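Local coordinates for resiniferatoxin-binding, phosphotriesterase-related protein (Rhodobacter sphaeroides 2.4.1, PDB 3K2G) that probably hydrolyses phosphoric ester bonds, using a binuclear zinc centre set in a TIM barrel, at residues Pro60-Ile63 with Glu64-Ser67; Phe268-Ala271 with Asp272-Val275; Leu340-Leu343 with Met344-Pro348; Asn347-Arg350 with Val351-Ser355. All coordinates share one frame; numbering follows the deposited sequence.

Contact 1: residues Pro60-Ile63 with Glu64-Ser67; sequences PISI and EILS
Ser62 turns its OG into the space between its backbone N and carbonyl carbon (chi1 67°), while Glu64 bends at its second torsion (chi2 81°) and folds its carboxylate back over the turn to meet that hydroxyl. Ser62 OG donates to Glu64 OE1 at 2.9 Å, reaching the oxygen nearly head-on to its C-O bond. The other oxygen, Glu64 OE2, comes 3.3 Å from Ile63 CG2, with the two side chains slanting across each other. A backbone bond closes the same corner: Ile65 N to Ser62 O, 3.0 Å and nearly straight at 167°. The four residues Ser62-Ile65, with Ile63 and Glu64 both helical in phi and psi, fit a type I beta turn that leads directly into helix 66-70, with Ile65 at the N-cap position. Ile65 holds CG1 between its own N and carbonyl carbon, which brings CG1 to 3.4 Å from Ser62 O and CD1 to 3.5 Å from Pro60 O. Among the apolar groups, Ile61 CG2 meets Leu66 CD2 at 3.9 Å with the two chains at about a right angle. The turn thus joins the loop after helix 54-58 to the start of helix 66-70; Leu66 packs on Leu66 of the second subunit, and Ile63 and Glu64 lie against Arg313 of that subunit.

Contact 2: residues Phe268-Ala271 with Asp272-Val275; sequences FFYA and DQGV
Tyr270 and Val275 face each other as a hydrogen-bonded antiparallel pair, and the side chains of Asp272 and Gln273 lie against Tyr270. Tyr270 sets its ring beside its own backbone N (chi1 -72°), and both of those side chains run alongside it in the same direction. Asp272 OD1 sits at the ring edge, close to the ring plane, and comes 3.5 Å from Tyr270 CB. Gln273 OE1 approaches Tyr270 CB to 3.6 Å, its amide turned 44° against the ring. Val275 adds an apolar touch, CG2 to Tyr270 CB at 3.9 Å. Phe269 swings its ring clear of its backbone N (chi1 175°), bringing CD1 within 3.3 Å of Val275 O. In the backbone, Tyr270 N donates to Val275 O at 2.8 Å, and Tyr270 O accepts Gly274 N at 2.6 Å plus a weak, longer bond from Val275 N. Gly274 has positive phi, a conformation glycine adopts readily. With Gly274 and Val275 both opposite Tyr270, this is a G1 beta bulge closing a short hairpin. That hairpin borders the ligand pocket: Tyr270 packs on Phe74 and Phe306, and the Gln273 side chain lies about 5 Å from the bound dithiol.

Contact 3: residues Leu340-Leu343 with Met344-Pro348; sequences LETL and MVTNP
Leu340-Leu343 and Met344-Pro348 make a local contact along one helix, 337-352, where the regular turn widens to a pi-type turn ahead of a proline kink. The backbone bonds record the change. Met344 N to Leu340 O, 3.1 Å, spans the usual four residues, whereas Asn347 N reaches five residues back to Thr342 O at 2.7 Å, with a nearly straight N-H (162°). Glu341 O is shared, taking Val345 N at 2.9 Å in a bent bond and Thr346 N in a weak one. Pro348 has no N-H to give; its CD instead lies 3.3 Å from Leu343 O.

Among the side chains, Asn347 keeps CG beside its own backbone N (chi1 -73°), which lays the amide against Thr342: OD1 is 3.4 Å from Thr342 CG2. The ends of that amide are engaged beyond this turn, ND2 by Ile299 O and Leu296 O and OD1 by Arg350. Thr342 OG1 likewise bonds back to Ala338 O. Glu341 OE2 is modelled very close to Val345 CG2, so the placement of that carboxylate is doubtful. On the buried side Leu343 and selenomethionine Met344 pack on Leu301 and on helix 321-332. The chemistry implies that the widened turn is carried by main-chain bonds, while buried Asn347 has both amide ends satisfied and ties the helix to the main chain at Leu296 and at Ile299, where strand 299-301 begins.

Contact 4: residues Asn347-Arg350 with Val351-Ser355; sequences NPRR and VFDAS
Asn347 O receives Val351 N at 3.0 Å, which keeps a full helical turn across this join. Its side chain works within its own segment, where OD1 accepts Arg350 NH1 at 2.8 Å. Pro348 comes next; its O lies 3.2 Å from Phe352 CD2, at the ring edge and near the ring plane, and also takes a weak second bond from Val351 N. At Arg349 the carbonyl collects two weak bonds, from Phe352 N and Asp353 N, as the helix ends, Asp353 being the first residue outside helical phi and psi. The Arg349 chain is fully extended from CG outward (chi2 180°), and Asp353 OD2 lies obliquely off the guanidinium. Arg349 NE and Asp353 OD2 are 4.4 Å apart, beyond a salt bridge, but a water bridges the two residues, accepting from Arg349 NH2 and donating to Asp353 OD2; Ser25 OG also bonds both NE and OD2. Arg350 O is weakly bonded to Asp353 N, and its NH2 reaches Glu357 O. Asp353 OD1 accepts Ser355 N at 2.7 Å, an Asx turn just past the helix end. Inward, Val351 lies on Phe258 of strand 258-261 and Leu300 of strand 299-301, and its O bonds His233, so the end of helix 337-352 covers two neighbouring strands of the barrel.

Contacts 3 and 4 lie on the same helix, 337-352, share Asn347 and Pro348, and touch through Thr342 CG2 and Arg350 NH1. Both back onto the parallel barrel strands; contact 4 is buried, while contacts 1, 2 and 3 are each partly buried. Contacts 1 and 2 lie across the chain's centre from contact 4, their own centres 18 Å apart with nearest atoms about 7 Å apart. Their chemistry follows place: a beta turn closed by a Ser-Glu side-chain bond at the subunit interface in contact 1, a hairpin bulge beside the ligand pocket in contact 2, and in the helix a widened turn followed by a water-bridged, Asx-turned C-terminal end.

Contact 1: residues Pro60-Ile63 with Glu64-Ser67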
# COMPACT_ATOMS: atom_id res chain seq x y z
N PRO B 60 -20.68 39.13 3.80
CA PRO B 60 -19.27 39.46 3.60
C PRO B 60 -18.46 38.44 4.40
O PRO B 60 -19.00 37.74 5.25
CB PRO B 60 -19.16 40.86 4.17
CG PRO B 60 -20.10 40.80 5.34
CD PRO B 60 -21.30 40.05 4.78
N ILE B 61 -17.16 38.34 4.12
CA ILE B 61 -16.35 37.38 4.86
C ILE B 61 -16.11 37.90 6.28
O ILE B 61 -15.61 39.01 6.47
CB ILE B 61 -14.98 37.13 4.19
CG1 ILE B 61 -15.18 36.51 2.81
CG2 ILE B 61 -14.14 36.20 5.06
CD1 ILE B 61 -13.90 36.44 1.99
N SER B 62 -16.50 37.10 7.27
CA SER B 62 -16.31 37.45 8.67
C SER B 62 -15.87 36.19 9.41
O SER B 62 -16.23 35.08 9.01
CB SER B 62 -17.61 37.98 9.29
OG SER B 62 -18.59 36.95 9.38
N ILE B 63 -15.11 36.37 10.48
CA ILE B 63 -14.60 35.25 11.27
C ILE B 63 -15.68 34.24 11.67
O ILE B 63 -15.41 33.04 11.78
CB ILE B 63 -13.88 35.77 12.55
CG1 ILE B 63 -13.19 34.61 13.28
CG2 ILE B 63 -14.88 36.46 13.49
CD1 ILE B 63 -12.33 35.07 14.44
N GLU B 64 -16.91 34.72 11.86
CA GLU B 64 -18.02 33.87 12.26
C GLU B 64 -18.49 32.83 11.26
O GLU B 64 -19.15 31.86 11.64
CB GLU B 64 -19.23 34.73 12.66
CG GLU B 64 -18.99 35.67 13.84
CD GLU B 64 -18.28 36.95 13.45
OE1 GLU B 64 -18.20 37.25 12.24
OE2 GLU B 64 -17.82 37.68 14.36
N ILE B 65 -18.16 33.00 9.98
CA ILE B 65 -18.60 32.04 8.97
C ILE B 65 -17.49 31.32 8.22
O ILE B 65 -17.75 30.68 7.20
CB ILE B 65 -19.54 32.71 7.92
CG1 ILE B 65 -18.77 33.77 7.13
CG2 ILE B 65 -20.72 33.37 8.63
CD1 ILE B 65 -19.59 34.40 6.02
N LEU B 66 -16.26 31.40 8.71
CA LEU B 66 -15.14 30.76 8.04
C LEU B 66 -15.26 29.24 7.91
O LEU B 66 -14.86 28.67 6.89
CB LEU B 66 -13.82 31.11 8.73
CG LEU B 66 -13.46 32.60 8.67
CD1 LEU B 66 -12.13 32.83 9.36
CD2 LEU B 66 -13.42 33.08 7.23
N SER B 67 -15.80 28.59 8.93
CA SER B 67 -15.97 27.14 8.89
C SER B 67 -16.85 26.76 7.70
O SER B 67 -16.46 25.91 6.88
CB SER B 67 -16.60 26.63 10.18
OG SER B 67 -16.88 25.24 10.07

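Contact 2: residues Phe268-Ala271 with Asp272-Val275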
# COMPACT_ATOMS: atom_id res chain seq x y z
N PHE B 268 -9.51 23.30 1.44
CA PHE B 268 -10.95 23.44 1.26
C PHE B 268 -11.60 22.22 0.61
O PHE B 268 -10.92 21.39 -0.00
CB PHE B 268 -11.29 24.65 0.38
CG PHE B 268 -10.52 25.89 0.72
CD1 PHE B 268 -10.30 26.27 2.04
CD2 PHE B 268 -10.04 26.72 -0.30
CE1 PHE B 268 -9.61 27.45 2.34
CE2 PHE B 268 -9.36 27.90 -0.01
CZ PHE B 268 -9.15 28.27 1.32
N PHE B 269 -12.91 22.14 0.75
CA PHE B 269 -13.70 21.09 0.11
C PHE B 269 -14.54 21.87 -0.90
O PHE B 269 -15.29 22.77 -0.53
CB PHE B 269 -14.64 20.40 1.09
CG PHE B 269 -15.55 19.39 0.43
CD1 PHE B 269 -15.03 18.23 -0.12
CD2 PHE B 269 -16.92 19.64 0.31
CE1 PHE B 269 -15.86 17.32 -0.80
CE2 PHE B 269 -17.75 18.74 -0.35
CZ PHE B 269 -17.22 17.58 -0.91
N TYR B 270 -14.40 21.54 -2.18
CA TYR B 270 -15.15 22.24 -3.21
C TYR B 270 -16.49 21.56 -3.47
O TYR B 270 -16.60 20.64 -4.29
CB TYR B 270 -14.32 22.32 -4.49
CG TYR B 270 -13.17 23.29 -4.35
CD1 TYR B 270 -13.41 24.67 -4.27
CD2 TYR B 270 -11.86 22.85 -4.26
CE1 TYR B 270 -12.37 25.57 -4.09
CE2 TYR B 270 -10.81 23.75 -4.08
CZ TYR B 270 -11.07 25.11 -3.99
OH TYR B 270 -10.06 26.02 -3.80
N ALA B 271 -17.52 22.04 -2.77
CA ALA B 271 -18.87 21.49 -2.87
C ALA B 271 -19.33 21.28 -4.30
O ALA B 271 -19.94 20.26 -4.62
CB ALA B 271 -19.85 22.41 -2.14
N ASP B 272 -19.04 22.26 -5.16
CA ASP B 272 -19.42 22.21 -6.57
C ASP B 272 -18.91 20.95 -7.27
O ASP B 272 -19.68 20.21 -7.88
CB ASP B 272 -18.87 23.44 -7.30
CG ASP B 272 -17.38 23.66 -7.04
OD1 ASP B 272 -17.01 24.01 -5.89
OD2 ASP B 272 -16.57 23.49 -7.98
N GLN B 273 -17.60 20.73 -7.18
CA GLN B 273 -16.95 19.59 -7.81
C GLN B 273 -17.04 18.34 -6.95
O GLN B 273 -16.92 17.22 -7.45
CB GLN B 273 -15.47 19.90 -8.05
CG GLN B 273 -15.17 21.00 -9.04
CD GLN B 273 -13.77 21.58 -8.83
OE1 GLN B 273 -13.58 22.45 -7.97
NE2 GLN B 273 -12.80 21.08 -9.58
N GLY B 274 -17.23 18.53 -5.65
CA GLY B 274 -17.30 17.40 -4.75
C GLY B 274 -15.92 16.83 -4.52
O GLY B 274 -15.75 15.63 -4.31
N VAL B 275 -14.91 17.70 -4.58
CA VAL B 275 -13.53 17.28 -4.39
C VAL B 275 -12.90 17.92 -3.16
O VAL B 275 -13.25 19.04 -2.78
CB VAL B 275 -12.67 17.59 -5.63
CG1 VAL B 275 -13.15 16.76 -6.80
CG2 VAL B 275 -12.74 19.08 -5.97

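Contact 3: residues Leu340-Leu343 with Met344-Pro348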
# COMPACT_ATOMS: atom_id res chain seq x y z
N LEU B 340 15.57 22.37 0.15
CA LEU B 340 14.62 23.47 0.29
C LEU B 340 15.06 24.64 -0.58
O LEU B 340 14.23 25.34 -1.15
CB LEU B 340 14.54 23.91 1.75
CG LEU B 340 14.17 22.81 2.76
CD1 LEU B 340 14.10 23.41 4.16
CD2 LEU B 340 12.84 22.18 2.38
N GLU B 341 16.37 24.84 -0.67
CA GLU B 341 16.95 25.90 -1.48
C GLU B 341 16.65 25.59 -2.95
O GLU B 341 16.31 26.49 -3.73
CB GLU B 341 18.46 25.96 -1.25
CG GLU B 341 19.22 26.98 -2.09
CD GLU B 341 18.83 28.41 -1.79
OE1 GLU B 341 18.67 28.76 -0.60
OE2 GLU B 341 18.69 29.19 -2.75
N THR B 342 16.76 24.31 -3.31
CA THR B 342 16.49 23.86 -4.67
C THR B 342 15.03 24.11 -5.07
O THR B 342 14.74 24.56 -6.17
CB THR B 342 16.80 22.35 -4.82
OG1 THR B 342 18.21 22.13 -4.67
CG2 THR B 342 16.36 21.83 -6.19
N LEU B 343 14.13 23.84 -4.14
CA LEU B 343 12.71 24.02 -4.38
C LEU B 343 12.27 25.47 -4.55
O LEU B 343 11.48 25.77 -5.45
CB LEU B 343 11.90 23.38 -3.24
CG LEU B 343 12.02 21.86 -3.14
CD1 LEU B 343 11.39 21.36 -1.86
CD2 LEU B 343 11.36 21.23 -4.34
N MSE B 344 12.78 26.37 -3.72
CA MSE B 344 12.38 27.78 -3.77
C MSE B 344 13.22 28.73 -4.60
O MSE B 344 12.80 29.86 -4.86
CB MSE B 344 12.31 28.35 -2.35
CG MSE B 344 11.35 27.59 -1.44
SE MSE B 344 9.55 27.40 -2.15
CE MSE B 344 9.04 29.27 -2.03
N VAL B 345 14.41 28.30 -5.02
CA VAL B 345 15.28 29.17 -5.80
C VAL B 345 15.76 28.53 -7.09
O VAL B 345 15.47 29.02 -8.18
CB VAL B 345 16.53 29.61 -4.98
CG1 VAL B 345 17.43 30.48 -5.84
CG2 VAL B 345 16.11 30.35 -3.72
N THR B 346 16.49 27.43 -6.95
CA THR B 346 17.04 26.75 -8.12
C THR B 346 15.98 26.29 -9.12
O THR B 346 16.10 26.56 -10.31
CB THR B 346 17.92 25.55 -7.71
OG1 THR B 346 18.77 25.93 -6.61
CG2 THR B 346 18.80 25.12 -8.87
N ASN B 347 14.94 25.60 -8.65
CA ASN B 347 13.93 25.13 -9.58
C ASN B 347 13.19 26.27 -10.28
O ASN B 347 12.99 26.22 -11.49
CB ASN B 347 12.95 24.18 -8.89
CG ASN B 347 13.58 22.82 -8.61
OD1 ASN B 347 14.71 22.55 -9.03
ND2 ASN B 347 12.85 21.96 -7.92
N PRO B 348 12.78 27.31 -9.53
CA PRO B 348 12.09 28.41 -10.21
C PRO B 348 12.98 28.99 -11.32
O PRO B 348 12.51 29.29 -12.42
CB PRO B 348 11.85 29.40 -9.08
CG PRO B 348 11.53 28.48 -7.93
CD PRO B 348 12.62 27.41 -8.07

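Contact 4: residues Asn347-Arg350 with Val351-Ser355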
# COMPACT_ATOMS: atom_id res chain seq x y z
N ASN B 347 14.94 25.60 -8.65
CA ASN B 347 13.93 25.13 -9.58
C ASN B 347 13.19 26.27 -10.28
O ASN B 347 12.99 26.22 -11.49
CB ASN B 347 12.95 24.18 -8.89
CG ASN B 347 13.58 22.82 -8.61
OD1 ASN B 347 14.71 22.55 -9.03
ND2 ASN B 347 12.85 21.96 -7.92
N PRO B 348 12.78 27.31 -9.53
CA PRO B 348 12.09 28.41 -10.21
C PRO B 348 12.98 28.99 -11.32
O PRO B 348 12.51 29.29 -12.42
CB PRO B 348 11.85 29.40 -9.08
CG PRO B 348 11.53 28.48 -7.93
CD PRO B 348 12.62 27.41 -8.07
N ARG B 349 14.27 29.14 -11.02
CA ARG B 349 15.22 29.65 -12.00
C ARG B 349 15.27 28.69 -13.19
O ARG B 349 15.30 29.11 -14.35
CB ARG B 349 16.61 29.80 -11.38
CG ARG B 349 17.61 30.56 -12.25
CD ARG B 349 18.97 30.65 -11.57
NE ARG B 349 19.94 31.37 -12.39
CZ ARG B 349 21.22 31.53 -12.06
NH1 ARG B 349 21.69 31.01 -10.94
NH2 ARG B 349 22.04 32.19 -12.87
N ARG B 350 15.27 27.39 -12.90
CA ARG B 350 15.30 26.37 -13.95
C ARG B 350 14.12 26.54 -14.90
O ARG B 350 14.22 26.25 -16.09
CB ARG B 350 15.27 24.96 -13.35
CG ARG B 350 16.57 24.53 -12.68
CD ARG B 350 16.47 23.09 -12.20
NE ARG B 350 17.79 22.53 -11.90
CZ ARG B 350 18.22 22.23 -10.68
NH1 ARG B 350 17.44 22.42 -9.62
NH2 ARG B 350 19.44 21.71 -10.52
N VAL B 351 12.98 26.97 -14.37
CA VAL B 351 11.81 27.15 -15.21
C VAL B 351 12.09 28.17 -16.32
O VAL B 351 11.70 27.98 -17.47
CB VAL B 351 10.59 27.65 -14.39
CG1 VAL B 351 9.43 27.97 -15.33
CG2 VAL B 351 10.19 26.58 -13.37
N PHE B 352 12.78 29.24 -15.95
CA PHE B 352 13.08 30.33 -16.87
C PHE B 352 14.45 30.27 -17.54
O PHE B 352 14.70 31.01 -18.49
CB PHE B 352 12.99 31.66 -16.11
CG PHE B 352 11.63 31.96 -15.57
CD1 PHE B 352 10.67 32.55 -16.39
CD2 PHE B 352 11.31 31.68 -14.25
CE1 PHE B 352 9.41 32.87 -15.89
CE2 PHE B 352 10.05 31.99 -13.73
CZ PHE B 352 9.09 32.59 -14.56
N ASP B 353 15.32 29.41 -17.04
CA ASP B 353 16.68 29.33 -17.57
C ASP B 353 17.14 27.92 -17.90
O ASP B 353 17.41 27.12 -17.01
CB ASP B 353 17.63 29.94 -16.54
CG ASP B 353 18.99 30.27 -17.11
OD1 ASP B 353 19.50 29.47 -17.93
OD2 ASP B 353 19.54 31.33 -16.75
N ALA B 354 17.24 27.62 -19.19
CA ALA B 354 17.66 26.29 -19.62
C ALA B 354 19.14 26.01 -19.34
O ALA B 354 19.57 24.86 -19.41
CB ALA B 354 17.37 26.10 -21.10
N SER B 355 19.93 27.04 -19.03
CA SER B 355 21.35 26.82 -18.78
C SER B 355 21.64 26.25 -17.40
O SER B 355 22.77 25.85 -17.11
CB SER B 355 22.14 28.13 -18.94
OG SER B 355 21.95 28.97 -17.82
O HOH W 1 22.13 32.27 -15.71